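Local structure of protein argonaute (Methanocaldococcus jannaschii, 5G5S) at residues I12-I17 against S616-D621; E143-D148 against Y152-F157. The protein cuts single-stranded DNA under the direction of short DNA guides and may defend its host against invading genetic elements. One frame throughout, in Å; residues are numbered along the deposited sequence.

Interaction 1 of 2, residues I12-I17 against S616-D621; sequences INAYKI and SVFGND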
# COMPACT_ATOMS: atom_id res chain seq x y z
N ILE A 12 14.29 15.89 -10.63
CA ILE A 12 12.99 15.62 -10.02
C ILE A 12 11.97 16.63 -10.58
O ILE A 12 12.37 17.66 -11.12
CB ILE A 12 13.01 15.59 -8.44
CG1 ILE A 12 13.50 16.92 -7.83
CG2 ILE A 12 13.81 14.39 -7.91
CD1 ILE A 12 12.94 17.21 -6.42
N ASN A 13 10.67 16.33 -10.47
CA ASN A 13 9.58 17.18 -10.96
C ASN A 13 9.29 18.43 -10.07
O ASN A 13 8.12 18.74 -9.79
CB ASN A 13 8.31 16.33 -11.18
CG ASN A 13 7.71 15.72 -9.92
OD1 ASN A 13 8.39 15.46 -8.93
ND2 ASN A 13 6.41 15.53 -9.93
N ALA A 14 10.35 19.14 -9.65
CA ALA A 14 10.25 20.37 -8.84
C ALA A 14 10.75 21.53 -9.69
O ALA A 14 11.86 21.46 -10.23
CB ALA A 14 11.08 20.25 -7.58
N TYR A 15 9.92 22.57 -9.87
CA TYR A 15 10.27 23.73 -10.69
C TYR A 15 10.15 25.00 -9.86
O TYR A 15 9.13 25.20 -9.19
CB TYR A 15 9.38 23.82 -11.95
CG TYR A 15 9.36 22.55 -12.76
CD1 TYR A 15 8.54 21.47 -12.40
CD2 TYR A 15 10.18 22.39 -13.88
CE1 TYR A 15 8.57 20.27 -13.10
CE2 TYR A 15 10.19 21.20 -14.60
CZ TYR A 15 9.40 20.14 -14.20
OH TYR A 15 9.44 18.96 -14.89
N LYS A 16 11.21 25.84 -9.89
CA LYS A 16 11.29 27.08 -9.12
C LYS A 16 10.20 28.06 -9.47
O LYS A 16 10.07 28.45 -10.63
CB LYS A 16 12.69 27.73 -9.25
N ILE A 17 9.41 28.45 -8.45
CA ILE A 17 8.34 29.45 -8.58
C ILE A 17 9.01 30.82 -8.71
O ILE A 17 9.89 31.15 -7.92
CB ILE A 17 7.33 29.40 -7.39
CG1 ILE A 17 6.65 28.01 -7.26
CG2 ILE A 17 6.27 30.53 -7.49
CD1 ILE A 17 6.22 27.67 -5.85
N SER A 616 17.07 10.57 -1.43
CA SER A 616 17.43 11.97 -1.24
C SER A 616 16.44 12.67 -0.30
O SER A 616 15.48 12.04 0.15
CB SER A 616 17.55 12.70 -2.57
OG SER A 616 18.20 13.95 -2.41
N VAL A 617 16.72 13.94 0.07
CA VAL A 617 15.88 14.73 0.97
C VAL A 617 15.53 16.05 0.27
O VAL A 617 16.43 16.80 -0.13
CB VAL A 617 16.54 14.96 2.38
CG1 VAL A 617 15.71 15.92 3.23
CG2 VAL A 617 16.74 13.64 3.12
N PHE A 618 14.24 16.33 0.10
CA PHE A 618 13.80 17.57 -0.53
C PHE A 618 12.86 18.32 0.41
O PHE A 618 11.75 17.85 0.68
CB PHE A 618 13.17 17.31 -1.91
CG PHE A 618 13.00 18.56 -2.75
CD1 PHE A 618 14.10 19.21 -3.28
CD2 PHE A 618 11.73 19.05 -3.03
CE1 PHE A 618 13.95 20.36 -4.07
CE2 PHE A 618 11.57 20.20 -3.80
CZ PHE A 618 12.68 20.85 -4.32
N GLY A 619 13.36 19.44 0.94
CA GLY A 619 12.66 20.29 1.91
C GLY A 619 12.02 19.52 3.04
O GLY A 619 10.80 19.59 3.24
N ASN A 620 12.84 18.74 3.76
CA ASN A 620 12.41 17.85 4.86
C ASN A 620 11.74 16.52 4.46
O ASN A 620 11.52 15.69 5.33
CB ASN A 620 11.66 18.59 5.99
CG ASN A 620 12.41 19.79 6.53
OD1 ASN A 620 11.88 20.90 6.61
ND2 ASN A 620 13.68 19.60 6.89
N ASP A 621 11.44 16.30 3.17
CA ASP A 621 10.84 15.02 2.73
C ASP A 621 11.90 14.09 2.18
O ASP A 621 12.72 14.51 1.37
CB ASP A 621 9.76 15.21 1.65
CG ASP A 621 8.51 15.97 2.04
OD1 ASP A 621 8.15 15.95 3.25
OD2 ASP A 621 7.85 16.53 1.14
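F618 reaches out from the end of its strand to I12 and A14, and its ring makes the whole contact, with no hydrogen bond across it. From CB the side chain runs with CG anti to the backbone N (chi1 -166°), which carries the ring across a gap where even the closest CA atoms, those of A14 and F618, are 9.5 Å apart. CG and CD1 of F618 each lie 3.9 Å from I12 CD1. That methyl group sits 3.8 Å from the centroid of the F618 ring and 8° off its normal, a CH-pi contact squarely over one face. Farther out, CE2 and CZ turn to A14, whose CB comes obliquely to within 3.7 Å of F618 CZ. I12 brings its methyl over the face because CG1 stands between the backbone N and the carbonyl carbon (chi1 59°) and CD1 extends from there. Behind the ring, the chain reverses in a type I' turn closed by hydrogen bonds from D621 N to F618 O and from F618 N to D621 O. Strand 302-308 runs beside the contact, K302 packing on both A14 and F618, while I154 of strand 150-163 touches the same two side chains; the F618 ring also stacks on H147 and meets Y152 edge-to-face, so the tip of the PIWI hairpin 614-625 is lodged against the sheet containing strand 14-16.

Interaction 2 of 2, residues E143-D148 against Y152-F157; sequences EVKKHD and YLILNF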
# COMPACT_ATOMS: atom_id res chain seq x y z
N GLU A 143 1.82 20.73 -5.68
CA GLU A 143 2.19 21.02 -4.30
C GLU A 143 3.36 21.98 -4.33
O GLU A 143 4.08 22.02 -5.34
CB GLU A 143 2.65 19.72 -3.64
CG GLU A 143 2.27 19.57 -2.19
CD GLU A 143 2.62 18.20 -1.64
OE1 GLU A 143 3.79 17.77 -1.80
OE2 GLU A 143 1.71 17.53 -1.09
N VAL A 144 3.58 22.74 -3.26
CA VAL A 144 4.75 23.60 -3.16
C VAL A 144 5.68 23.15 -2.03
O VAL A 144 5.21 22.68 -1.00
CB VAL A 144 4.61 25.14 -3.39
CG1 VAL A 144 3.18 25.55 -3.70
CG2 VAL A 144 5.21 25.99 -2.28
N LYS A 145 6.99 23.20 -2.29
CA LYS A 145 8.01 22.77 -1.35
C LYS A 145 9.07 23.81 -1.17
O LYS A 145 9.52 24.40 -2.15
CB LYS A 145 8.63 21.42 -1.78
CG LYS A 145 7.72 20.18 -1.58
CD LYS A 145 7.34 19.88 -0.11
CE LYS A 145 8.52 19.66 0.80
NZ LYS A 145 8.12 19.66 2.23
N LYS A 146 9.45 24.06 0.09
CA LYS A 146 10.52 24.99 0.39
C LYS A 146 11.78 24.16 0.55
O LYS A 146 11.81 23.24 1.36
CB LYS A 146 10.24 25.86 1.62
CG LYS A 146 11.14 27.11 1.61
CD LYS A 146 11.05 27.95 2.88
CE LYS A 146 11.98 29.13 2.76
NZ LYS A 146 12.16 29.84 4.04
N HIS A 147 12.73 24.40 -0.34
CA HIS A 147 14.03 23.74 -0.30
C HIS A 147 14.99 24.91 -0.24
O HIS A 147 14.89 25.82 -1.07
CB HIS A 147 14.27 22.88 -1.53
CG HIS A 147 15.49 22.03 -1.43
ND1 HIS A 147 15.61 21.00 -0.52
CD2 HIS A 147 16.65 22.05 -2.13
CE1 HIS A 147 16.79 20.43 -0.66
NE2 HIS A 147 17.44 21.05 -1.63
N ASP A 148 15.91 24.88 0.73
CA ASP A 148 16.83 25.99 1.00
C ASP A 148 15.94 27.20 1.25
O ASP A 148 15.04 27.13 2.09
CB ASP A 148 17.90 26.21 -0.07
CG ASP A 148 18.99 25.17 -0.02
OD1 ASP A 148 18.71 24.05 0.42
OD2 ASP A 148 20.13 25.48 -0.40
N TYR A 152 9.51 25.64 -4.66
CA TYR A 152 9.41 24.81 -5.85
C TYR A 152 8.03 24.29 -5.98
O TYR A 152 7.42 23.91 -4.99
CB TYR A 152 10.39 23.61 -5.75
CG TYR A 152 11.84 24.04 -5.76
CD1 TYR A 152 12.48 24.46 -4.58
CD2 TYR A 152 12.58 24.08 -6.94
CE1 TYR A 152 13.81 24.87 -4.59
CE2 TYR A 152 13.90 24.53 -6.96
CZ TYR A 152 14.51 24.92 -5.78
OH TYR A 152 15.82 25.34 -5.81
N LEU A 153 7.52 24.25 -7.20
CA LEU A 153 6.22 23.63 -7.43
C LEU A 153 6.49 22.20 -7.87
O LEU A 153 7.29 21.97 -8.78
CB LEU A 153 5.36 24.36 -8.47
CG LEU A 153 3.87 23.89 -8.52
CD1 LEU A 153 3.02 24.60 -7.46
CD2 LEU A 153 3.27 24.07 -9.89
N ILE A 154 5.88 21.23 -7.17
CA ILE A 154 5.95 19.81 -7.52
C ILE A 154 4.82 19.63 -8.52
O ILE A 154 3.67 19.96 -8.22
CB ILE A 154 5.84 18.86 -6.28
CG1 ILE A 154 6.78 19.27 -5.11
CG2 ILE A 154 6.01 17.38 -6.66
CD1 ILE A 154 8.27 19.52 -5.45
N LEU A 155 5.16 19.22 -9.74
CA LEU A 155 4.19 19.07 -10.82
C LEU A 155 4.10 17.62 -11.30
O LEU A 155 5.09 17.04 -11.75
CB LEU A 155 4.55 20.05 -11.95
CG LEU A 155 3.45 20.48 -12.92
CD1 LEU A 155 2.27 21.13 -12.19
CD2 LEU A 155 4.02 21.45 -13.94
N ASN A 156 2.92 17.02 -11.14
CA ASN A 156 2.67 15.64 -11.51
C ASN A 156 1.54 15.54 -12.52
O ASN A 156 0.53 16.22 -12.39
CB ASN A 156 2.37 14.80 -10.28
CG ASN A 156 2.70 13.33 -10.42
OD1 ASN A 156 3.55 12.93 -11.21
ND2 ASN A 156 2.05 12.50 -9.61
N PHE A 157 1.72 14.70 -13.54
CA PHE A 157 0.71 14.48 -14.56
C PHE A 157 0.21 13.05 -14.42
O PHE A 157 1.00 12.10 -14.50
CB PHE A 157 1.28 14.80 -15.96
CG PHE A 157 0.32 14.67 -17.11
CD1 PHE A 157 -0.85 15.42 -17.15
CD2 PHE A 157 0.61 13.84 -18.19
CE1 PHE A 157 -1.74 15.30 -18.23
CE2 PHE A 157 -0.26 13.75 -19.28
CZ PHE A 157 -1.43 14.47 -19.29
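E143-H147 and Y152-F157 run antiparallel, their segment axes 4.5 Å apart at closest and 140° between directions, with E143-I154 and K145-Y152 as hydrogen-bonded pairs flanking the non-hydrogen-bonded pair V144-L153. Y152 N gives to K145 O at 2.8 Å and K145 N to Y152 O at 2.8 Å, both donors in the carbonyl plane. The other pair is less even: I154 N to E143 O is 2.7 Å, the donor tilted 20° from that plane, whereas E143 N to I154 O stretches to 3.2 Å. On one face K145 crosses I154 obliquely, its CG 3.8 Å from I154 CG1; bends at chi2 and chi3 then lead NZ away to a salt bridge with E101 and a hydrogen bond to G619 O. H147 CB lies 3.7 Å from Y152 CE1, and K145 O and H147 O approach the edge of the tyrosine ring in its plane. V144 CA makes a CA-H...O contact with Y152 O (3.3 Å); the V144-L153 side-chain contact is doubtful, but V104, R105 and L108 of helix 97-111 pack on them. This turn end of beta hairpin 134-147/150-163, following the N-terminal domain, joins strand 14-16 through strand 150-163 in one antiparallel sheet.

Interaction 1 is small, buried and wholly apolar, joining strand 14-16 to the PIWI strand 614-618 almost six hundred residues later; interaction 2 is local, partly buried and built on main-chain hydrogen bonds within one hairpin. They meet in the same sheet, where strand 14-16 lies beside strand 150-163: L153 N gives a probable hydrogen bond to Y15 O (2.7 Å), and N13 ND2 probably bonds to L155 O. The hairpin of interaction 2 thereby walls the phenylalanine of interaction 1. Segments 12-17 and 616-621 share no hydrogen bond, whereas side chains of the hairpin bond to the turn of the second segment, among them H147 through its ND1 to G619 N.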